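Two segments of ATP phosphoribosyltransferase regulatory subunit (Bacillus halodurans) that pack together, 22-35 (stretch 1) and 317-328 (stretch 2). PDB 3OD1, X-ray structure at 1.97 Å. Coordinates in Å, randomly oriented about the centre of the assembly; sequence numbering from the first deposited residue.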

# COMPACT_ATOMS: atom_id res chain seq x y z
N GLU B 22 -13.59 -7.30 -5.81
CA GLU B 22 -14.26 -7.97 -4.68
C GLU B 22 -13.26 -8.46 -3.64
O GLU B 22 -13.47 -8.29 -2.44
N TRP B 23 -12.18 -9.08 -4.10
CA TRP B 23 -11.14 -9.51 -3.19
C TRP B 23 -10.53 -8.31 -2.47
O TRP B 23 -10.20 -8.37 -1.28
N TYR B 24 -10.35 -7.22 -3.20
CA TYR B 24 -9.80 -6.01 -2.59
C TYR B 24 -10.65 -5.54 -1.42
O TYR B 24 -10.12 -5.23 -0.36
N LYS B 25 -11.97 -5.44 -1.63
CA LYS B 25 -12.87 -4.93 -0.60
C LYS B 25 -12.82 -5.81 0.65
O LYS B 25 -12.82 -5.31 1.77
N THR B 26 -12.84 -7.13 0.44
CA THR B 26 -12.79 -8.09 1.54
C THR B 26 -11.51 -7.94 2.35
O THR B 26 -11.55 -7.90 3.58
N LYS B 27 -10.38 -7.88 1.66
CA LYS B 27 -9.09 -7.77 2.31
C LYS B 27 -8.99 -6.44 3.04
O LYS B 27 -8.50 -6.37 4.17
N LYS B 28 -9.50 -5.38 2.41
CA LYS B 28 -9.44 -4.06 3.03
C LYS B 28 -10.22 -4.03 4.34
O LYS B 28 -9.71 -3.54 5.35
N ASN B 29 -11.45 -4.54 4.33
CA ASN B 29 -12.24 -4.56 5.56
C ASN B 29 -11.49 -5.30 6.67
O ASN B 29 -11.42 -4.81 7.81
N ILE B 30 -10.95 -6.47 6.35
CA ILE B 30 -10.18 -7.25 7.32
C ILE B 30 -9.00 -6.44 7.89
O ILE B 30 -8.85 -6.33 9.10
N CYS B 31 -8.19 -5.85 7.02
CA CYS B 31 -7.02 -5.08 7.47
C CYS B 31 -7.40 -3.87 8.30
O CYS B 31 -6.74 -3.56 9.29
N ASP B 32 -8.46 -3.18 7.89
CA ASP B 32 -8.94 -2.00 8.61
C ASP B 32 -9.40 -2.36 10.02
O ASP B 32 -9.16 -1.60 10.96
N GLN B 33 -10.02 -3.51 10.19
CA GLN B 33 -10.39 -3.97 11.53
C GLN B 33 -9.15 -4.22 12.38
O GLN B 33 -9.09 -3.82 13.55
N MSE B 34 -8.15 -4.88 11.80
CA MSE B 34 -6.93 -5.14 12.55
C MSE B 34 -6.16 -3.87 12.90
O MSE B 34 -5.67 -3.73 14.02
N THR B 35 -6.04 -2.96 11.94
CA THR B 35 -5.29 -1.73 12.15
C THR B 35 -5.98 -0.83 13.17
O THR B 35 -5.33 -0.12 13.93
N GLY B 317 3.79 -10.73 12.87
CA GLY B 317 3.38 -10.44 11.51
C GLY B 317 2.22 -11.35 11.13
O GLY B 317 2.15 -12.49 11.57
N VAL B 318 1.30 -10.82 10.32
CA VAL B 318 0.15 -11.57 9.83
C VAL B 318 0.17 -11.59 8.31
O VAL B 318 0.29 -10.54 7.69
N ARG B 319 0.07 -12.78 7.72
CA ARG B 319 -0.07 -12.94 6.26
C ARG B 319 -1.50 -12.70 5.84
O ARG B 319 -2.36 -13.54 6.10
N ILE B 320 -1.76 -11.56 5.21
CA ILE B 320 -3.12 -11.11 4.94
C ILE B 320 -3.86 -12.05 3.99
O ILE B 320 -5.02 -12.38 4.19
N ASP B 321 -3.18 -12.48 2.93
CA ASP B 321 -3.84 -13.34 1.96
C ASP B 321 -4.25 -14.67 2.58
O ASP B 321 -5.31 -15.20 2.29
N LEU B 322 -3.41 -15.20 3.47
CA LEU B 322 -3.73 -16.44 4.16
C LEU B 322 -4.90 -16.22 5.11
O LEU B 322 -5.74 -17.09 5.30
N LEU B 323 -4.95 -15.04 5.73
CA LEU B 323 -6.03 -14.73 6.66
C LEU B 323 -7.37 -14.60 5.92
O LEU B 323 -8.39 -15.13 6.36
N VAL B 324 -7.36 -13.92 4.78
CA VAL B 324 -8.58 -13.79 3.97
C VAL B 324 -9.12 -15.17 3.56
O VAL B 324 -10.31 -15.44 3.72
N GLU B 325 -8.24 -16.03 3.06
CA GLU B 325 -8.60 -17.43 2.78
C GLU B 325 -9.27 -18.09 3.98
O GLU B 325 -10.32 -18.73 3.85
N ALA B 326 -8.65 -17.96 5.15
CA ALA B 326 -9.11 -18.64 6.36
C ALA B 326 -10.50 -18.18 6.82
O ALA B 326 -11.19 -18.92 7.53
N LEU B 327 -10.88 -16.98 6.42
CA LEU B 327 -12.12 -16.35 6.88
C LEU B 327 -13.35 -16.60 5.99
O LEU B 327 -14.48 -16.39 6.42
N ASN B 328 -13.14 -17.05 4.75
CA ASN B 328 -14.27 -17.20 3.82
C ASN B 328 -13.98 -18.10 2.63
O ASN B 328 -12.84 -18.22 2.18

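The centre of this contact is V324, whose side chain sits as a knob in a hole formed by W23, T26, K27 and I30. Those four residues come from two successive turns of helix 22-35, and the helix carrying V324 crosses it at 102°; of all the residues in the contact, V324 has the largest area covered by the other stretch, 77 Å². V324 takes the t rotamer and points toward the opposing helix. Its CG2 lies 3.8 Å from CD1 of I30 and 4.0 Å from CA of K27, close enough that a beta-branched side chain reaches the backbone of the hole.

I30 answers from the other helix. Its CA-to-CB bond also points toward its partner, and its m, t rotamer extends CD1 to within 3.4 Å of CD1 of L327, while its CG2 meets CD2 of L323 at 3.7 Å. One isoleucine thus touches three apolar side chains of stretch 2, L323, V324 and L327.

Beyond I30, one turn along, M34, a selenomethionine, points inward with chi angles m, t, p. Its SE is 3.5 Å from CD2 of L323, and its CE is 3.7 Å from CG2 of V318, so the contact runs past the helix onto the preceding strand. L323, in t, p, therefore packs against both I30 and M34. The I320 side chain, m, m, fills the next place: its CD1 lies 3.6 Å from SG of C31, and its CG2 is 3.5 Å from CG of K27. K27 contributes the aliphatic base of its chain here; the end leads away, and its NZ is hydrogen-bonded elsewhere in the structure.

Farther out, W23 and T26 complete the hole around V324. W23 leaves its helix sideways in the t rotamer, but its ring swings nearer, placing CZ2 4.1 Å from CB of V324 and the ring edge by the backbone of D321, with CZ2 4.1 Å from CA of D321. T26 offers CG2 to the contact, 4.0 Å from CG1 of V324 and 3.7 Å from ND2 of the poorly ordered N328, and its OG1 turns back to bond O of E22 at 3.1 Å.

No hydrogen bond crosses between the stretches; two salt bridges form within them. R319, just ahead of the short helix, forms a salt bridge with D321, NH1 to OD1 at 2.9 Å, and K28, pointing away, holds D32 with NZ to OD2 at 2.9 Å. The rule is that apolar side chains join the two stretches, while the polar bonds described here lie within a stretch or reach elsewhere in the structure.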

# COMPACT_ATOMS: atom_id res chain seq x y z
CB GLU B 22 -15.11 -9.14 -5.17
CG GLU B 22 -15.91 -8.85 -6.43
CD GLU B 22 -15.04 -8.62 -7.67
OE1 GLU B 22 -15.24 -7.59 -8.34
OE2 GLU B 22 -14.17 -9.47 -7.98
CB TRP B 23 -10.05 -10.28 -3.95
CG TRP B 23 -9.23 -11.19 -3.06
CD1 TRP B 23 -9.46 -12.51 -2.81
CD2 TRP B 23 -8.06 -10.84 -2.29
NE1 TRP B 23 -8.51 -13.00 -1.95
CE2 TRP B 23 -7.64 -12.00 -1.62
CE3 TRP B 23 -7.34 -9.65 -2.12
CZ2 TRP B 23 -6.52 -12.01 -0.78
CZ3 TRP B 23 -6.22 -9.67 -1.29
CH2 TRP B 23 -5.83 -10.84 -0.63
CB TYR B 24 -9.66 -4.87 -3.60
CG TYR B 24 -9.03 -3.65 -2.97
CD1 TYR B 24 -7.66 -3.43 -3.08
CD2 TYR B 24 -9.78 -2.76 -2.22
CE1 TYR B 24 -7.07 -2.33 -2.49
CE2 TYR B 24 -9.19 -1.66 -1.62
CZ TYR B 24 -7.84 -1.46 -1.76
OH TYR B 24 -7.25 -0.37 -1.16
CB LYS B 25 -14.32 -4.87 -1.08
CG LYS B 25 -14.59 -3.90 -2.23
CD LYS B 25 -16.10 -3.70 -2.44
CE LYS B 25 -16.42 -3.01 -3.77
NZ LYS B 25 -16.46 -3.96 -4.94
CB THR B 26 -12.89 -9.53 1.02
OG1 THR B 26 -14.12 -9.66 0.30
CG2 THR B 26 -12.88 -10.54 2.18
CB LYS B 27 -7.97 -7.91 1.28
CG LYS B 27 -6.62 -7.45 1.76
CD LYS B 27 -6.00 -6.49 0.76
CE LYS B 27 -5.80 -5.11 1.39
NZ LYS B 27 -5.02 -4.20 0.49
CB LYS B 28 -9.95 -2.97 2.10
CG LYS B 28 -9.94 -1.59 2.75
CD LYS B 28 -10.49 -0.55 1.78
CE LYS B 28 -11.12 0.62 2.51
NZ LYS B 28 -10.14 1.29 3.39
CB ASN B 29 -13.60 -5.23 5.35
CG ASN B 29 -14.33 -5.47 6.67
OD1 ASN B 29 -14.61 -4.53 7.42
ND2 ASN B 29 -14.63 -6.73 6.98
CB ILE B 30 -9.72 -8.60 6.71
CG1 ILE B 30 -10.93 -9.52 6.55
CG2 ILE B 30 -8.64 -9.27 7.58
CD1 ILE B 30 -10.66 -10.78 5.75
CB CYS B 31 -6.16 -4.65 6.29
SG CYS B 31 -5.43 -6.04 5.43
CB ASP B 32 -10.07 -1.32 7.86
CG ASP B 32 -9.58 -0.57 6.61
OD1 ASP B 32 -8.36 -0.55 6.33
OD2 ASP B 32 -10.45 -0.02 5.92
CB GLN B 33 -11.27 -5.21 11.44
CG GLN B 33 -12.65 -4.91 10.84
CD GLN B 33 -13.44 -3.94 11.70
OE1 GLN B 33 -13.41 -4.02 12.93
NE2 GLN B 33 -14.15 -3.01 11.06
CB MSE B 34 -6.03 -6.15 11.83
CG MSE B 34 -6.69 -7.51 11.65
SE MSE B 34 -5.46 -8.85 11.02
CE MSE B 34 -4.29 -8.93 12.59
CB THR B 35 -5.03 -0.97 10.83
OG1 THR B 35 -6.26 -0.78 10.13
CG2 THR B 35 -4.07 -1.76 9.94
CB VAL B 318 -1.16 -10.91 10.28
CG1 VAL B 318 -2.37 -11.71 9.74
CG2 VAL B 318 -1.21 -10.80 11.81
CB ARG B 319 0.34 -14.35 5.83
CG ARG B 319 1.83 -14.55 5.65
CD ARG B 319 2.30 -13.90 4.36
NE ARG B 319 1.56 -14.35 3.18
CZ ARG B 319 1.96 -15.33 2.36
NH1 ARG B 319 1.22 -15.65 1.31
NH2 ARG B 319 3.09 -15.98 2.58
CB ILE B 320 -3.14 -9.68 4.36
CG1 ILE B 320 -2.52 -8.70 5.36
CG2 ILE B 320 -4.55 -9.26 4.00
CD1 ILE B 320 -3.28 -8.61 6.64
CB ASP B 321 -3.00 -13.50 0.68
CG ASP B 321 -1.54 -13.83 0.95
OD1 ASP B 321 -0.82 -14.12 -0.04
OD2 ASP B 321 -1.09 -13.80 2.12
CB LEU B 322 -2.51 -16.96 4.93
CG LEU B 322 -1.32 -17.42 4.08
CD1 LEU B 322 -0.12 -17.88 4.94
CD2 LEU B 322 -1.73 -18.54 3.12
CB LEU B 323 -5.72 -13.46 7.46
CG LEU B 323 -6.82 -12.96 8.40
CD1 LEU B 323 -7.26 -14.08 9.38
CD2 LEU B 323 -6.36 -11.70 9.16
CB VAL B 324 -8.36 -12.89 2.73
CG1 VAL B 324 -9.63 -12.84 1.86
CG2 VAL B 324 -7.95 -11.47 3.14
CB GLU B 325 -7.35 -18.25 2.48
CG GLU B 325 -6.79 -18.17 1.07
CD GLU B 325 -5.53 -19.03 0.92
OE1 GLU B 325 -4.62 -18.64 0.16
OE2 GLU B 325 -5.44 -20.09 1.59
CB ALA B 326 -8.09 -18.44 7.48
CB LEU B 327 -11.91 -14.85 7.06
CG LEU B 327 -11.22 -14.42 8.36
CD1 LEU B 327 -10.84 -12.95 8.33
CD2 LEU B 327 -12.15 -14.70 9.51
CB ASN B 328 -14.75 -15.82 3.34
CG ASN B 328 -13.61 -14.96 2.81
OD1 ASN B 328 -13.07 -15.23 1.73
ND2 ASN B 328 -13.25 -13.91 3.55